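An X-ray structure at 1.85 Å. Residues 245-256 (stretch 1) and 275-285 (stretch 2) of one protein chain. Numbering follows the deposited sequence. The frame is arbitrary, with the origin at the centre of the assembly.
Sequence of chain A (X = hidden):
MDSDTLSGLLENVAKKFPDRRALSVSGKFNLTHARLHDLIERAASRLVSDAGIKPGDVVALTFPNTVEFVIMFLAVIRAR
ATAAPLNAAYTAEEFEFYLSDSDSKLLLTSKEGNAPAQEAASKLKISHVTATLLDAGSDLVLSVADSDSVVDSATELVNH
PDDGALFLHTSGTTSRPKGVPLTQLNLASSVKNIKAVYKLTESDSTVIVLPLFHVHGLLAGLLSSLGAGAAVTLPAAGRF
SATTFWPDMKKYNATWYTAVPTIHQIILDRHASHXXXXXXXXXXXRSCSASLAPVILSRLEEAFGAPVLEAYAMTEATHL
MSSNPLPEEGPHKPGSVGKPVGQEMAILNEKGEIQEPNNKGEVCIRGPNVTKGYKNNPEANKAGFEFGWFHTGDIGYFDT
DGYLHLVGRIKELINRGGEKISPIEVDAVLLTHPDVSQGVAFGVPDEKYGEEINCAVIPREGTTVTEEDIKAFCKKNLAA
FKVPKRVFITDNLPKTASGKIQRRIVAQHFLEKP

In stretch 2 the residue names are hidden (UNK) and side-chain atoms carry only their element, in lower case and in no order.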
ATOM      1  N   PHE A 245       4.144  -3.416 -18.477  1.00 18.59           N
ATOM      2  CA  PHE A 245       4.990  -2.958 -17.345  1.00 17.59           C
ATOM      3  C   PHE A 245       6.404  -2.603 -17.780  1.00 17.51           C
ATOM      4  O   PHE A 245       6.855  -1.465 -17.562  1.00 18.73           O
ATOM      5  CB  PHE A 245       5.030  -4.035 -16.241  1.00 17.01           C
ATOM      6  CG  PHE A 245       5.928  -3.672 -15.091  1.00 17.68           C
ATOM      7  CD1 PHE A 245       5.677  -2.503 -14.376  1.00 18.59           C
ATOM      8  CD2 PHE A 245       7.029  -4.457 -14.757  1.00 18.23           C
ATOM      9  CE1 PHE A 245       6.493  -2.116 -13.301  1.00 15.82           C
ATOM     10  CE2 PHE A 245       7.870  -4.074 -13.672  1.00 18.77           C
ATOM     11  CZ  PHE A 245       7.596  -2.902 -12.960  1.00 15.28           C
ATOM     12  N   TRP A 246       7.140  -3.566 -18.357  1.00 14.80           N
ATOM     13  CA  TRP A 246       8.524  -3.297 -18.677  1.00 16.63           C
ATOM     14  C   TRP A 246       8.659  -2.325 -19.838  1.00 16.79           C
ATOM     15  O   TRP A 246       9.567  -1.516 -19.805  1.00 17.84           O
ATOM     16  CB  TRP A 246       9.306  -4.585 -18.969  1.00 20.13           C
ATOM     17  CG  TRP A 246       9.586  -5.358 -17.652  1.00 20.87           C
ATOM     18  CD1 TRP A 246       9.073  -6.570 -17.296  1.00 19.71           C
ATOM     19  CD2 TRP A 246      10.411  -4.931 -16.561  1.00 20.82           C
ATOM     20  NE1 TRP A 246       9.525  -6.937 -16.045  1.00 20.23           N
ATOM     21  CE2 TRP A 246      10.344  -5.940 -15.567  1.00 20.41           C
ATOM     22  CE3 TRP A 246      11.210  -3.801 -16.332  1.00 20.09           C
ATOM     23  CZ2 TRP A 246      11.058  -5.859 -14.367  1.00 19.15           C
ATOM     24  CZ3 TRP A 246      11.909  -3.703 -15.125  1.00 21.20           C
ATOM     25  CH2 TRP A 246      11.836  -4.736 -14.157  1.00 20.48           C
ATOM     26  N   PRO A 247       7.768  -2.404 -20.848  1.00 18.62           N
ATOM     27  CA  PRO A 247       7.873  -1.315 -21.849  1.00 20.80           C
ATOM     28  C   PRO A 247       7.731   0.098 -21.265  1.00 20.84           C
ATOM     29  O   PRO A 247       8.461   1.010 -21.695  1.00 20.14           O
ATOM     30  CB  PRO A 247       6.744  -1.637 -22.814  1.00 20.93           C
ATOM     31  CG  PRO A 247       6.727  -3.152 -22.818  1.00 20.42           C
ATOM     32  CD  PRO A 247       6.940  -3.523 -21.363  1.00 18.13           C
ATOM     33  N   ASP A 248       6.810   0.270 -20.314  1.00 19.34           N
ATOM     34  CA  ASP A 248       6.669   1.562 -19.629  1.00 18.36           C
ATOM     35  C   ASP A 248       7.886   1.903 -18.776  1.00 17.88           C
ATOM     36  O   ASP A 248       8.319   3.063 -18.757  1.00 17.16           O
ATOM     37  CB  ASP A 248       5.413   1.591 -18.759  1.00 17.09           C
ATOM     38  CG  ASP A 248       4.121   1.813 -19.572  1.00 23.31           C
ATOM     39  OD1 ASP A 248       4.223   2.187 -20.771  1.00 25.59           O
ATOM     40  OD2 ASP A 248       3.016   1.609 -19.008  1.00 22.38           O
ATOM     41  N   MET A 249       8.414   0.912 -18.059  1.00 15.86           N
ATOM     42  CA  MET A 249       9.582   1.154 -17.206  1.00 17.37           C
ATOM     43  C   MET A 249      10.753   1.612 -18.073  1.00 19.21           C
ATOM     44  O   MET A 249      11.535   2.470 -17.657  1.00 17.81           O
ATOM     45  CB  MET A 249       9.983  -0.104 -16.429  1.00 15.43           C
ATOM     46  CG  MET A 249       8.958  -0.549 -15.364  1.00 16.05           C
ATOM     47  SD  MET A 249       9.093   0.427 -13.805  1.00 17.43           S
ATOM     48  CE  MET A 249      10.638  -0.266 -13.107  1.00 16.00           C
ATOM     49  N   LYS A 250      10.914   0.988 -19.259  1.00 16.03           N
ATOM     50  CA  LYS A 250      12.022   1.420 -20.122  1.00 16.23           C
ATOM     51  C   LYS A 250      11.788   2.792 -20.703  1.00 16.23           C
ATOM     52  O   LYS A 250      12.659   3.674 -20.619  1.00 19.23           O
ATOM     53  CB  LYS A 250      12.253   0.425 -21.286  1.00 16.81           C
ATOM     54  CG  LYS A 250      12.751  -0.888 -20.839  1.00 20.75           C
ATOM     55  CD  LYS A 250      12.809  -1.784 -22.115  1.00 42.03           C
ATOM     56  CE  LYS A 250      12.533  -3.209 -21.794  1.00 43.36           C
ATOM     57  NZ  LYS A 250      12.944  -4.054 -22.975  1.00 43.82           N
ATOM     58  N   LYS A 251      10.607   2.977 -21.300  1.00 16.63           N
ATOM     59  CA  LYS A 251      10.353   4.177 -22.063  1.00 17.47           C
ATOM     60  C   LYS A 251      10.433   5.432 -21.187  1.00 19.42           C
ATOM     61  O   LYS A 251      10.845   6.477 -21.627  1.00 17.36           O
ATOM     62  CB  LYS A 251       8.960   4.105 -22.687  1.00 17.10           C
ATOM     63  CG  LYS A 251       8.527   5.363 -23.422  1.00 17.66           C
ATOM     64  CD  LYS A 251       7.186   5.100 -24.137  1.00 20.50           C
ATOM     65  CE  LYS A 251       6.661   6.412 -24.775  1.00 19.72           C
ATOM     66  NZ  LYS A 251       5.315   6.271 -25.446  1.00 20.36           N
ATOM     67  N   TYR A 252       9.998   5.299 -19.930  1.00 16.66           N
ATOM     68  CA  TYR A 252       9.993   6.447 -19.045  1.00 15.14           C
ATOM     69  C   TYR A 252      11.134   6.414 -18.035  1.00 18.19           C
ATOM     70  O   TYR A 252      11.058   7.109 -17.019  1.00 21.08           O
ATOM     71  CB  TYR A 252       8.614   6.555 -18.353  1.00 15.67           C
ATOM     72  CG  TYR A 252       7.525   6.855 -19.387  1.00 14.63           C
ATOM     73  CD1 TYR A 252       7.314   8.177 -19.839  1.00 17.34           C
ATOM     74  CD2 TYR A 252       6.784   5.828 -19.958  1.00 15.36           C
ATOM     75  CE1 TYR A 252       6.321   8.468 -20.794  1.00 16.77           C
ATOM     76  CE2 TYR A 252       5.801   6.090 -20.952  1.00 17.50           C
ATOM     77  CZ  TYR A 252       5.620   7.394 -21.401  1.00 18.77           C
ATOM     78  OH  TYR A 252       4.654   7.655 -22.392  1.00 19.71           O
ATOM     79  N   ASN A 253      12.203   5.695 -18.358  1.00 16.73           N
ATOM     80  CA  ASN A 253      13.502   5.827 -17.647  1.00 19.11           C
ATOM     81  C   ASN A 253      13.390   5.494 -16.162  1.00 16.71           C
ATOM     82  O   ASN A 253      13.995   6.160 -15.330  1.00 15.56           O
ATOM     83  CB  ASN A 253      14.073   7.237 -17.780  1.00 23.76           C
ATOM     84  CG  ASN A 253      14.181   7.662 -19.243  1.00 30.09           C
ATOM     85  OD1 ASN A 253      14.546   6.865 -20.072  1.00 29.16           O
ATOM     86  ND2 ASN A 253      13.833   8.900 -19.543  1.00 33.71           N
ATOM     87  N   ALA A 254      12.607   4.490 -15.855  1.00 16.64           N
ATOM     88  CA  ALA A 254      12.397   4.114 -14.434  1.00 17.68           C
ATOM     89  C   ALA A 254      13.691   3.679 -13.766  1.00 19.35           C
ATOM     90  O   ALA A 254      14.587   3.090 -14.399  1.00 17.97           O
ATOM     91  CB  ALA A 254      11.397   2.988 -14.306  1.00 16.00           C
ATOM     92  N   THR A 255      13.766   3.976 -12.462  1.00 16.19           N
ATOM     93  CA  THR A 255      14.930   3.640 -11.661  1.00 16.14           C
ATOM     94  C   THR A 255      14.549   2.726 -10.500  1.00 15.82           C
ATOM     95  O   THR A 255      15.443   2.248  -9.787  1.00 16.65           O
ATOM     96  CB  THR A 255      15.606   4.894 -11.071  1.00 16.91           C
ATOM     97  OG1 THR A 255      14.645   5.619 -10.300  1.00 16.92           O
ATOM     98  CG2 THR A 255      16.160   5.823 -12.205  1.00 17.04           C
ATOM     99  N   TRP A 256      13.246   2.544 -10.276  1.00 14.95           N
ATOM    100  CA  TRP A 256      12.815   1.636  -9.185  1.00 14.81           C
ATOM    101  C   TRP A 256      11.335   1.323  -9.389  1.00 16.99           C
ATOM    102  O   TRP A 256      10.656   2.018 -10.187  1.00 16.69           O
ATOM    103  CB  TRP A 256      13.054   2.325  -7.803  1.00 12.74           C
ATOM    104  CG  TRP A 256      12.176   3.504  -7.568  1.00 13.66           C
ATOM    105  CD1 TRP A 256      12.254   4.734  -8.203  1.00 15.19           C
ATOM    106  CD2 TRP A 256      11.064   3.588  -6.657  1.00 13.40           C
ATOM    107  NE1 TRP A 256      11.274   5.574  -7.715  1.00 14.96           N
ATOM    108  CE2 TRP A 256      10.559   4.918  -6.734  1.00 17.07           C
ATOM    109  CE3 TRP A 256      10.501   2.684  -5.719  1.00 14.31           C
ATOM    110  CZ2 TRP A 256       9.473   5.378  -5.924  1.00 17.47           C
ATOM    111  CZ3 TRP A 256       9.420   3.135  -4.892  1.00 17.51           C
ATOM    112  CH2 TRP A 256       8.898   4.464  -5.031  1.00 18.38           C
ATOM    113  N   UNK A 275      10.454 -13.340 -21.504  1.00 31.57           N
ATOM    114  CA  UNK A 275      11.546 -12.454 -21.084  1.00 32.42           C
ATOM    115  C   UNK A 275      11.740 -11.297 -22.038  1.00 35.72           C
ATOM    116  O   UNK A 275      11.584 -11.472 -23.255  1.00 36.22           O
ATOM    117  c   UNK A 275      12.779 -13.369 -21.092  1.00 31.51           C
ATOM    118  c   UNK A 275      10.932 -14.720 -21.716  1.00 29.70           C
ATOM    119  c   UNK A 275      12.387 -14.493 -22.066  1.00 31.20           C
ATOM    120  N   UNK A 276      12.014 -10.118 -21.498  1.00 34.25           N
ATOM    121  CA  UNK A 276      12.408  -8.995 -22.326  1.00 37.42           C
ATOM    122  C   UNK A 276      13.803  -9.261 -22.866  1.00 41.42           C
ATOM    123  O   UNK A 276      14.594  -9.963 -22.215  1.00 41.76           O
ATOM    124  o   UNK A 276       8.907  -7.019 -22.123  1.00 36.75           O
ATOM    125  c   UNK A 276      12.397  -7.692 -21.539  1.00 37.22           C
ATOM    126  o   UNK A 276      10.653  -5.979 -22.978  1.00 43.20           O
ATOM    127  c   UNK A 276      10.129  -6.736 -22.131  1.00 39.65           C
ATOM    128  c   UNK A 276      11.032  -7.291 -21.037  1.00 38.68           C
ATOM    129  N   UNK A 277      14.105  -8.721 -24.047  1.00 42.77           N
ATOM    130  CA  UNK A 277      15.440  -8.877 -24.608  1.00 46.54           C
ATOM    131  C   UNK A 277      16.443  -8.087 -23.769  1.00 47.50           C
ATOM    132  O   UNK A 277      17.573  -8.535 -23.575  1.00 47.46           O
ATOM    133  c   UNK A 277      15.501  -8.447 -26.090  1.00 48.85           C
ATOM    134  c   UNK A 277      14.675  -9.383 -26.937  1.00 49.07           C
ATOM    135  o   UNK A 277      14.978  -7.121 -26.235  1.00 51.09           O
ATOM    136  N   UNK A 278      16.030  -6.943 -23.218  1.00 46.58           N
ATOM    137  CA  UNK A 278      16.860  -6.294 -22.193  1.00 46.54           C
ATOM    138  C   UNK A 278      16.014  -5.558 -21.130  1.00 40.39           C
ATOM    139  O   UNK A 278      14.956  -5.012 -21.430  1.00 40.64           O
ATOM    140  c   UNK A 278      17.241  -4.089 -23.426  1.00 57.56           C
ATOM    141  o   UNK A 278      17.926  -2.175 -24.684  1.00 65.36           O
ATOM    142  c   UNK A 278      17.859  -5.310 -22.802  1.00 51.83           C
ATOM    143  c   UNK A 278      18.296  -3.164 -24.014  1.00 63.76           C
ATOM    144  o   UNK A 278      19.496  -3.388 -23.739  1.00 66.06           O
ATOM    145  N   UNK A 279      16.516  -5.534 -19.900  1.00 35.33           N
ATOM    146  CA  UNK A 279      15.832  -4.859 -18.784  1.00 29.62           C
ATOM    147  C   UNK A 279      16.570  -3.616 -18.393  1.00 30.15           C
ATOM    148  O   UNK A 279      17.784  -3.568 -18.513  1.00 33.14           O
ATOM    149  c   UNK A 279      15.726  -5.788 -17.567  1.00 27.92           C
ATOM    150  c   UNK A 279      12.928  -8.944 -18.272  1.00 27.38           C
ATOM    151  c   UNK A 279      15.187  -8.188 -18.126  1.00 28.79           C
ATOM    152  c   UNK A 279      13.392  -6.648 -17.693  1.00 24.77           C
ATOM    153  c   UNK A 279      14.750  -6.886 -17.790  1.00 26.96           C
ATOM    154  o   UNK A 279      12.027  -9.975 -18.525  1.00 28.36           O
ATOM    155  c   UNK A 279      14.288  -9.200 -18.356  1.00 27.61           C
ATOM    156  c   UNK A 279      12.469  -7.650 -17.926  1.00 22.99           C
ATOM    157  N   UNK A 280      15.851  -2.608 -17.889  1.00 27.06           N
ATOM    158  CA  UNK A 280      16.570  -1.439 -17.389  1.00 28.50           C
ATOM    159  C   UNK A 280      17.332  -1.781 -16.101  1.00 29.14           C
ATOM    160  O   UNK A 280      16.951  -2.725 -15.397  1.00 28.63           O
ATOM    161  c   UNK A 280      14.229  -1.255 -16.915  1.00 25.99           C
ATOM    162  c   UNK A 280      15.465  -0.422 -17.138  1.00 29.20           C
ATOM    163  c   UNK A 280      14.396  -2.498 -17.774  1.00 24.32           C
ATOM    164  N   UNK A 281      18.424  -1.067 -15.826  1.00 29.82           N
ATOM    165  CA  UNK A 281      19.164  -1.243 -14.572  1.00 31.38           C
ATOM    166  C   UNK A 281      18.513  -0.424 -13.476  1.00 27.96           C
ATOM    167  O   UNK A 281      18.674   0.777 -13.461  1.00 33.69           O
ATOM    168  c   UNK A 281      24.263  -2.120 -14.515  1.00 73.25           C
ATOM    169  c   UNK A 281      21.672  -1.856 -14.379  1.00 45.93           C
ATOM    170  c   UNK A 281      20.627  -0.789 -14.697  1.00 37.18           C
ATOM    171  c   UNK A 281      22.971  -1.683 -15.251  1.00 81.93           C
ATOM    172  n   UNK A 281      25.505  -2.147 -15.374  1.00 73.69           N
ATOM    173  N   UNK A 282      17.817  -1.061 -12.547  1.00 20.49           N
ATOM    174  CA  UNK A 282      17.123  -0.292 -11.481  1.00 18.46           C
ATOM    175  C   UNK A 282      18.047  -0.118 -10.273  1.00 21.32           C
ATOM    176  O   UNK A 282      18.912  -0.969 -10.011  1.00 22.05           O
ATOM    177  c   UNK A 282      13.663  -2.145 -11.682  1.00 19.29           C
ATOM    178  c   UNK A 282      15.864  -1.039 -11.065  1.00 16.75           C
ATOM    179  c   UNK A 282      14.456  -0.008 -12.889  1.00 17.14           C
ATOM    180  c   UNK A 282      14.905  -1.326 -12.191  1.00 17.84           C
ATOM    181  N   UNK A 283      17.859   0.963  -9.528  1.00 18.37           N
ATOM    182  CA  UNK A 283      18.529   1.165  -8.267  1.00 18.45           C
ATOM    183  C   UNK A 283      18.089   0.119  -7.234  1.00 19.96           C
ATOM    184  O   UNK A 283      18.910  -0.396  -6.476  1.00 20.46           O
ATOM    185  n   UNK A 283      18.143   5.468  -6.828  1.00 24.40           N
ATOM    186  c   UNK A 283      18.951   3.693  -8.379  1.00 22.94           C
ATOM    187  c   UNK A 283      19.313   4.800  -7.309  1.00 23.31           C
ATOM    188  n   UNK A 283      16.685   6.220  -5.269  1.00 18.71           N
ATOM    189  c   UNK A 283      18.235   2.578  -7.706  1.00 20.33           C
ATOM    190  n   UNK A 283      18.463   4.942  -4.567  1.00 18.84           N
ATOM    191  c   UNK A 283      17.765   5.531  -5.552  1.00 20.62           C
ATOM    192  N   UNK A 284      16.802  -0.176  -7.206  1.00 18.22           N
ATOM    193  CA  UNK A 284      16.261  -1.173  -6.268  1.00 17.84           C
ATOM    194  C   UNK A 284      14.853  -1.540  -6.678  1.00 17.50           C
ATOM    195  O   UNK A 284      14.190  -0.849  -7.470  1.00 16.36           O
ATOM    196  c   UNK A 284      13.191   1.417  -3.885  1.00 16.24           C
ATOM    197  c   UNK A 284      14.932   2.885  -4.621  1.00 16.06           C
ATOM    198  c   UNK A 284      15.327   0.505  -4.560  1.00 16.75           C
ATOM    199  c   UNK A 284      13.647   2.708  -4.155  1.00 15.79           C
ATOM    200  c   UNK A 284      15.752   1.796  -4.835  1.00 15.77           C
ATOM    201  c   UNK A 284      14.027   0.322  -4.095  1.00 15.69           C
ATOM    202  c   UNK A 284      16.258  -0.662  -4.791  1.00 16.54           C
ATOM    203  N   UNK A 285      14.378  -2.636  -6.110  1.00 14.85           N
ATOM    204  CA  UNK A 285      13.005  -3.072  -6.278  1.00 14.96           C
ATOM    205  C   UNK A 285      12.474  -3.193  -4.860  1.00 16.60           C
ATOM    206  O   UNK A 285      13.168  -3.726  -4.024  1.00 14.91           O
ATOM    207  c   UNK A 285      13.249  -4.206  -8.523  1.00 17.94           C
ATOM    208  c   UNK A 285      13.471  -5.591  -9.265  1.00 18.96           C
ATOM    209  c   UNK A 285      12.914  -4.428  -7.024  1.00 16.85           C
ATOM    210  c   UNK A 285      11.467  -5.056  -6.874  1.00 16.12           C
TER

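Position 275 has three side-chain carbons, the last bonded back to the backbone N, and touches nothing on stretch 1; this closed ring is proline. Pro275 points away from stretch 1.

At 276 three carbons run in a row and the third carries two oxygens; one oxygen lies near Lys250 NZ and a carbon packs on Trp246. This is a glutamate. Glu276 points toward the helix: its OE1 lies 3.0 Å from Lys250 NZ, a salt bridge with a hydrogen bond in it, and its CG packs 3.8 Å from Trp246 CB.

Position 277 has one carbon bearing an oxygen and a carbon, exposed and without contact: the fork of threonine.

Position 278 repeats the pattern of three carbons and two oxygens, and its backbone O meets Lys250 NZ; it is a second glutamate. The carboxylate of Glu278 does not reach the ammonium: Glu278 CD lies 5.5 Å from Lys250 NZ, and it is the backbone that binds: Lys250 NZ donates to Glu278 O at 2.7 Å.

At 279 one carbon leads to a six-carbon ring bearing an oxygen, its edge against the face of Trp246: tyrosine. The ring planes stand at 74°, with centroids of the Tyr279 ring and the Trp246 five-membered ring 4.7 Å apart. Tyr279 OH accepts a hydrogen bond from Glu276 N at 3.0 Å, tying the loop back on itself.

Position 280 again closes three carbons onto N, against Trp246 and Lys250: proline. Pro280 CD sits 3.7 Å from Trp246 CE3 and 3.8 Å from Lys250 CG.

Four carbons in a row ending in nitrogen, touching nothing, make 281 lysine; Lys281 points away.

Position 282 has four carbons forked at the second, reaching Trp246, Met249 and Ala254, hence leucine. Leu282 CD1 approaches the edge of the Trp246 ring, 4.0 Å from Trp246 CH2; Leu282 CD1 and CD2 each lie 3.8 Å from Met249 CE, and Leu282 CD2 is 3.4 Å from Ala254 O.

At 283 three carbons, a nitrogen, and a carbon with two more nitrogens, beside Thr255, spell arginine. Arg283 N donates to Thr255 O at 2.7 Å, with an N-H...O angle of 143°; its guanidinium is bonded elsewhere in the structure.

One carbon and an unsubstituted six-carbon ring, its face under Trp256 CB, identify 284 as phenylalanine. Trp256 CB stands 3.8 Å from the centroid of the Phe284 ring, 16° off its normal, a CH-pi contact.

Position 285 has four carbons forked at the first, one arm two carbons long: isoleucine, with Ile285 directed away.

The contact, burying 718 Å² in all, combines apolar packing with a few directed bonds. Trp246 is central, touching Glu276, Tyr279, Pro280 and Leu282; Lys250 anchors the loop through a carboxylate and a carbonyl, and the Arg283-Thr255 backbone bond holds the two stretches together near the Trp256-Phe284 pair.

Stretch 2 275-285: PETEYPKLRFI
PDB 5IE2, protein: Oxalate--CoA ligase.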